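Local coordinates for protein glycerol dehydratase (PDB 1R9D) that probably dehydrates glycerol without vitamin B12, as a glycyl-radical lyase of the pyruvate formate-lyase-like family, at residues A[6-20]-A[361-373]. Sequence-based numbering, arbitrary orientation.
Sequences FSTQTERINILKAQI and MALEAAVHVKLPQ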
loop_
_atom_site.group_PDB
_atom_site.type_symbol
_atom_site.label_atom_id
_atom_site.label_comp_id
_atom_site.label_asym_id
_atom_site.label_seq_id
_atom_site.Cartn_x
_atom_site.Cartn_y
_atom_site.Cartn_z
ATOM N N PHE A 6 -17.349 -31.539 42.814
ATOM C CA PHE A 6 -18.050 -30.549 42.000
ATOM C C PHE A 6 -19.564 -30.741 41.958
ATOM O O PHE A 6 -20.068 -31.847 42.143
ATOM C CB PHE A 6 -17.493 -30.554 40.573
ATOM C CG PHE A 6 -16.006 -30.329 40.501
ATOM C CD1 PHE A 6 -15.122 -31.405 40.537
ATOM C CD2 PHE A 6 -15.489 -29.040 40.420
ATOM C CE1 PHE A 6 -13.744 -31.195 40.495
ATOM C CE2 PHE A 6 -14.110 -28.819 40.379
ATOM C CZ PHE A 6 -13.238 -29.897 40.417
ATOM N N SER A 7 -20.279 -29.646 41.710
ATOM C CA SER A 7 -21.736 -29.670 41.635
ATOM C C SER A 7 -22.198 -30.228 40.293
ATOM O O SER A 7 -21.402 -30.376 39.364
ATOM C CB SER A 7 -22.288 -28.255 41.832
ATOM O OG SER A 7 -21.766 -27.366 40.861
ATOM N N THR A 8 -23.489 -30.540 40.196
ATOM C CA THR A 8 -24.059 -31.090 38.973
ATOM C C THR A 8 -24.702 -30.002 38.113
ATOM O O THR A 8 -25.451 -29.160 38.615
ATOM C CB THR A 8 -25.122 -32.168 39.292
ATOM O OG1 THR A 8 -24.506 -33.243 40.016
ATOM C CG2 THR A 8 -25.735 -32.719 38.010
ATOM N N GLN A 9 -24.400 -30.034 36.818
ATOM C CA GLN A 9 -24.924 -29.064 35.862
ATOM C C GLN A 9 -26.385 -29.354 35.527
ATOM O O GLN A 9 -26.851 -30.480 35.692
ATOM C CB GLN A 9 -24.091 -29.087 34.575
ATOM C CG GLN A 9 -24.219 -30.355 33.732
ATOM C CD GLN A 9 -23.530 -31.560 34.346
ATOM O OE1 GLN A 9 -22.871 -31.456 35.377
ATOM N NE2 GLN A 9 -23.677 -32.713 33.705
ATOM N N THR A 10 -27.100 -28.336 35.051
ATOM C CA THR A 10 -28.510 -28.483 34.692
ATOM C C THR A 10 -28.687 -29.361 33.460
ATOM O O THR A 10 -27.764 -29.532 32.662
ATOM C CB THR A 10 -29.172 -27.118 34.387
ATOM O OG1 THR A 10 -28.574 -26.547 33.217
ATOM C CG2 THR A 10 -29.004 -26.165 35.553
ATOM N N GLU A 11 -29.885 -29.916 33.302
ATOM C CA GLU A 11 -30.180 -30.764 32.158
ATOM C C GLU A 11 -29.963 -29.983 30.863
ATOM O O GLU A 11 -29.593 -30.555 29.841
ATOM C CB GLU A 11 -31.626 -31.268 32.240
ATOM C CG GLU A 11 -32.062 -32.124 31.065
ATOM C CD GLU A 11 -31.046 -33.190 30.699
ATOM O OE1 GLU A 11 -30.455 -33.799 31.617
ATOM O OE2 GLU A 11 -30.847 -33.428 29.487
ATOM N N ARG A 12 -30.190 -28.675 30.917
ATOM C CA ARG A 12 -30.006 -27.818 29.748
ATOM C C ARG A 12 -28.585 -27.972 29.214
ATOM O O ARG A 12 -28.370 -28.108 28.013
ATOM C CB ARG A 12 -30.239 -26.349 30.107
ATOM C CG ARG A 12 -30.155 -25.411 28.903
ATOM C CD ARG A 12 -29.915 -23.969 29.322
ATOM N NE ARG A 12 -30.940 -23.462 30.228
ATOM C CZ ARG A 12 -32.188 -23.169 29.869
ATOM N NH1 ARG A 12 -32.578 -23.331 28.612
ATOM N NH2 ARG A 12 -33.044 -22.702 30.771
ATOM N N ILE A 13 -27.616 -27.946 30.120
ATOM C CA ILE A 13 -26.217 -28.078 29.726
ATOM C C ILE A 13 -25.962 -29.419 29.043
ATOM O O ILE A 13 -25.235 -29.489 28.053
ATOM C CB ILE A 13 -25.287 -27.917 30.947
ATOM C CG1 ILE A 13 -25.559 -26.568 31.618
ATOM C CG2 ILE A 13 -23.829 -28.017 30.520
ATOM C CD1 ILE A 13 -25.539 -25.378 30.658
ATOM N N ASN A 14 -26.567 -30.487 29.556
ATOM C CA ASN A 14 -26.378 -31.795 28.942
ATOM C C ASN A 14 -26.939 -31.809 27.522
ATOM O O ASN A 14 -26.364 -32.424 26.623
ATOM C CB ASN A 14 -27.047 -32.893 29.775
ATOM C CG ASN A 14 -26.460 -33.004 31.168
ATOM O OD1 ASN A 14 -25.247 -32.888 31.353
ATOM N ND2 ASN A 14 -27.314 -33.242 32.156
ATOM N N ILE A 15 -28.064 -31.129 27.324
ATOM C CA ILE A 15 -28.691 -31.064 26.008
ATOM C C ILE A 15 -27.833 -30.269 25.022
ATOM O O ILE A 15 -27.634 -30.687 23.881
ATOM C CB ILE A 15 -30.091 -30.417 26.091
ATOM C CG1 ILE A 15 -31.022 -31.313 26.913
ATOM C CG2 ILE A 15 -30.658 -30.208 24.687
ATOM C CD1 ILE A 15 -32.375 -30.703 27.191
ATOM N N LEU A 16 -27.326 -29.124 25.468
ATOM C CA LEU A 16 -26.494 -28.282 24.615
ATOM C C LEU A 16 -25.178 -28.986 24.289
ATOM O O LEU A 16 -24.694 -28.915 23.160
ATOM C CB LEU A 16 -26.233 -26.939 25.298
ATOM C CG LEU A 16 -27.480 -26.078 25.522
ATOM C CD1 LEU A 16 -27.146 -24.905 26.415
ATOM C CD2 LEU A 16 -28.021 -25.601 24.182
ATOM N N LYS A 17 -24.606 -29.677 25.275
ATOM C CA LYS A 17 -23.354 -30.398 25.054
ATOM C C LYS A 17 -23.536 -31.484 23.997
ATOM O O LYS A 17 -22.664 -31.703 23.156
ATOM C CB LYS A 17 -22.859 -31.041 26.354
ATOM C CG LYS A 17 -21.651 -31.950 26.149
ATOM C CD LYS A 17 -21.222 -32.641 27.437
ATOM C CE LYS A 17 -20.022 -33.548 27.190
ATOM N NZ LYS A 17 -19.646 -34.345 28.396
ATOM N N ALA A 18 -24.675 -32.169 24.052
ATOM C CA ALA A 18 -24.970 -33.230 23.100
ATOM C C ALA A 18 -25.038 -32.688 21.674
ATOM O O ALA A 18 -24.705 -33.387 20.717
ATOM C CB ALA A 18 -26.291 -33.911 23.469
ATOM N N GLN A 19 -25.474 -31.440 21.533
ATOM C CA GLN A 19 -25.573 -30.825 20.215
ATOM C C GLN A 19 -24.185 -30.715 19.597
ATOM O O GLN A 19 -24.010 -30.912 18.396
ATOM C CB GLN A 19 -26.204 -29.434 20.317
ATOM C CG GLN A 19 -27.578 -29.422 20.972
ATOM C CD GLN A 19 -28.234 -28.055 20.931
ATOM O OE1 GLN A 19 -27.553 -27.027 20.889
ATOM N NE2 GLN A 19 -29.564 -28.033 20.958
ATOM N N ILE A 20 -23.196 -30.404 20.428
ATOM C CA ILE A 20 -21.822 -30.284 19.951
ATOM C C ILE A 20 -21.266 -31.642 19.502
ATOM O O ILE A 20 -20.803 -31.792 18.374
ATOM C CB ILE A 20 -20.888 -29.732 21.055
ATOM C CG1 ILE A 20 -21.377 -28.361 21.541
ATOM C CG2 ILE A 20 -19.465 -29.654 20.529
ATOM C CD1 ILE A 20 -21.281 -27.253 20.509
ATOM N N MET A 361 -15.909 -20.341 39.527
ATOM C CA MET A 361 -16.996 -20.781 38.662
ATOM C C MET A 361 -16.449 -21.275 37.332
ATOM O O MET A 361 -17.057 -22.118 36.674
ATOM C CB MET A 361 -17.995 -19.646 38.432
ATOM C CG MET A 361 -18.764 -19.261 39.686
ATOM S SD MET A 361 -20.109 -18.115 39.338
ATOM C CE MET A 361 -19.258 -16.573 39.435
ATOM N N ALA A 362 -15.290 -20.756 36.936
ATOM C CA ALA A 362 -14.677 -21.177 35.686
ATOM C C ALA A 362 -14.184 -22.610 35.847
ATOM O O ALA A 362 -14.341 -23.440 34.948
ATOM C CB ALA A 362 -13.512 -20.251 35.331
ATOM N N LEU A 363 -13.584 -22.896 36.999
ATOM C CA LEU A 363 -13.088 -24.237 37.277
ATOM C C LEU A 363 -14.283 -25.195 37.320
ATOM O O LEU A 363 -14.218 -26.313 36.815
ATOM C CB LEU A 363 -12.344 -24.256 38.617
ATOM C CG LEU A 363 -11.081 -23.379 38.716
ATOM C CD1 LEU A 363 -10.507 -23.452 40.127
ATOM C CD2 LEU A 363 -10.050 -23.851 37.711
ATOM N N GLU A 364 -15.377 -24.733 37.916
ATOM C CA GLU A 364 -16.587 -25.538 38.028
ATOM C C GLU A 364 -17.154 -25.850 36.641
ATOM O O GLU A 364 -17.557 -26.979 36.368
ATOM C CB GLU A 364 -17.632 -24.790 38.863
ATOM C CG GLU A 364 -18.722 -25.668 39.447
ATOM C CD GLU A 364 -18.254 -26.445 40.668
ATOM O OE1 GLU A 364 -19.024 -27.294 41.167
ATOM O OE2 GLU A 364 -17.119 -26.200 41.136
ATOM N N ALA A 365 -17.177 -24.847 35.766
ATOM C CA ALA A 365 -17.699 -25.015 34.410
ATOM C C ALA A 365 -16.979 -26.101 33.619
ATOM O O ALA A 365 -17.599 -26.819 32.835
ATOM C CB ALA A 365 -17.628 -23.687 33.649
ATOM N N ALA A 366 -15.670 -26.225 33.817
ATOM C CA ALA A 366 -14.910 -27.242 33.099
ATOM C C ALA A 366 -15.427 -28.644 33.429
ATOM O O ALA A 366 -15.452 -29.525 32.565
ATOM C CB ALA A 366 -13.424 -27.131 33.443
ATOM N N VAL A 367 -15.844 -28.844 34.673
ATOM C CA VAL A 367 -16.356 -30.145 35.101
ATOM C C VAL A 367 -17.816 -30.343 34.684
ATOM O O VAL A 367 -18.254 -31.471 34.450
ATOM C CB VAL A 367 -16.248 -30.313 36.626
ATOM C CG1 VAL A 367 -16.674 -31.727 37.024
ATOM C CG2 VAL A 367 -14.821 -30.051 37.072
ATOM N N HIS A 368 -18.561 -29.247 34.590
ATOM C CA HIS A 368 -19.966 -29.305 34.188
ATOM C C HIS A 368 -20.119 -29.670 32.716
ATOM O O HIS A 368 -20.962 -30.491 32.352
ATOM C CB HIS A 368 -20.651 -27.955 34.419
ATOM C CG HIS A 368 -21.078 -27.720 35.833
ATOM N ND1 HIS A 368 -21.810 -26.614 36.211
ATOM C CD2 HIS A 368 -20.884 -28.446 36.960
ATOM C CE1 HIS A 368 -22.048 -26.670 37.510
ATOM N NE2 HIS A 368 -21.497 -27.771 37.988
ATOM N N VAL A 369 -19.288 -29.057 31.879
ATOM C CA VAL A 369 -19.335 -29.256 30.435
ATOM C C VAL A 369 -18.452 -30.381 29.896
ATOM O O VAL A 369 -18.878 -31.154 29.044
ATOM C CB VAL A 369 -18.962 -27.938 29.719
ATOM C CG1 VAL A 369 -19.005 -28.121 28.214
ATOM C CG2 VAL A 369 -19.916 -26.833 30.158
ATOM N N LYS A 370 -17.218 -30.453 30.384
ATOM C CA LYS A 370 -16.267 -31.479 29.958
ATOM C C LYS A 370 -16.024 -31.590 28.448
ATOM O O LYS A 370 -16.007 -32.687 27.890
ATOM C CB LYS A 370 -16.683 -32.846 30.518
ATOM C CG LYS A 370 -16.745 -32.887 32.040
ATOM C CD LYS A 370 -17.014 -34.292 32.570
ATOM C CE LYS A 370 -17.085 -34.299 34.092
ATOM N NZ LYS A 370 -17.227 -35.683 34.636
ATOM N N LEU A 371 -15.833 -30.451 27.791
ATOM C CA LEU A 371 -15.549 -30.419 26.360
ATOM C C LEU A 371 -14.117 -29.884 26.203
ATOM O O LEU A 371 -13.545 -29.374 27.158
ATOM C CB LEU A 371 -16.557 -29.511 25.637
ATOM C CG LEU A 371 -17.964 -30.118 25.509
ATOM C CD1 LEU A 371 -18.922 -29.129 24.851
ATOM C CD2 LEU A 371 -17.881 -31.389 24.683
ATOM N N PRO A 372 -13.525 -29.993 25.002
ATOM C CA PRO A 372 -12.153 -29.519 24.750
ATOM C C PRO A 372 -11.899 -28.036 25.021
ATOM O O PRO A 372 -10.818 -27.660 25.494
ATOM C CB PRO A 372 -11.934 -29.866 23.281
ATOM C CG PRO A 372 -12.809 -31.064 23.081
ATOM C CD PRO A 372 -14.065 -30.661 23.807
ATOM N N GLN A 373 -12.883 -27.198 24.703
ATOM C CA GLN A 373 -12.762 -25.759 24.902
ATOM C C GLN A 373 -13.616 -25.261 26.063
ATOM O O GLN A 373 -14.619 -25.885 26.427
ATOM C CB GLN A 373 -13.164 -25.023 23.618
ATOM C CG GLN A 373 -12.240 -25.289 22.448
ATOM C CD GLN A 373 -10.902 -24.591 22.615
ATOM O OE1 GLN A 373 -10.822 -23.366 22.539
ATOM N NE2 GLN A 373 -9.850 -25.367 22.858
HETATM O O HOH W 1 -20.332 -32.937 35.635
HETATM O O HOH W 2 -16.705 -35.405 28.140
#
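E364 OE1 accepts twice from S7. The backbone N of S7 donates to it at 2.7 Å, and the N-H...O angle of 174° makes this bond nearly straight. S7 OG adds a second bond to E364 OE1 at 2.8 Å, on the anti side of the carboxylate. S7 holds OG between its own N and carbonyl carbon, which lets one residue present both donors. The same hydroxyl accepts from H368 NE2 at 2.9 Å, close to the imidazole plane, so OG is used in both directions. At the other ring nitrogen, H368 ND1 bonds to D312 of helix 304-317, while E364 OE2 forms a salt bridge with R391 of helix 386-397.

One face of each ring is met by carbon. V367 CG2 sits 3.4 Å from the centroid of the F6 ring and only 5° off its normal, a CH-pi contact, whereas Q9 CB lies over H368 toward the rim. The Q9 amide is held at both ends: NE2 donates in plane and almost straight to a lone pair of N14 OD1 (2.8 Å), and OE1 accepts a hydrogen bond from a water that also donates to V367 O. Further along, extended K17 runs past V369 O to L371 CD2, and its NZ donates to a water bound to K370 O. The short axes of helices 11-20 and 361-369 cross at -64°, 10.9 Å apart at closest; I13 meets V369, and I20 meets L371 just past the second helix.

The network D312–H368–S7–E364–R391 joins the residues leading into helix 11-22 to helix 357-369, and that helix to 304-317 and 386-397. The chemistry of the contact implies that three directional hydrogen bonds fasten S7, with E364 probably ionised beside R391.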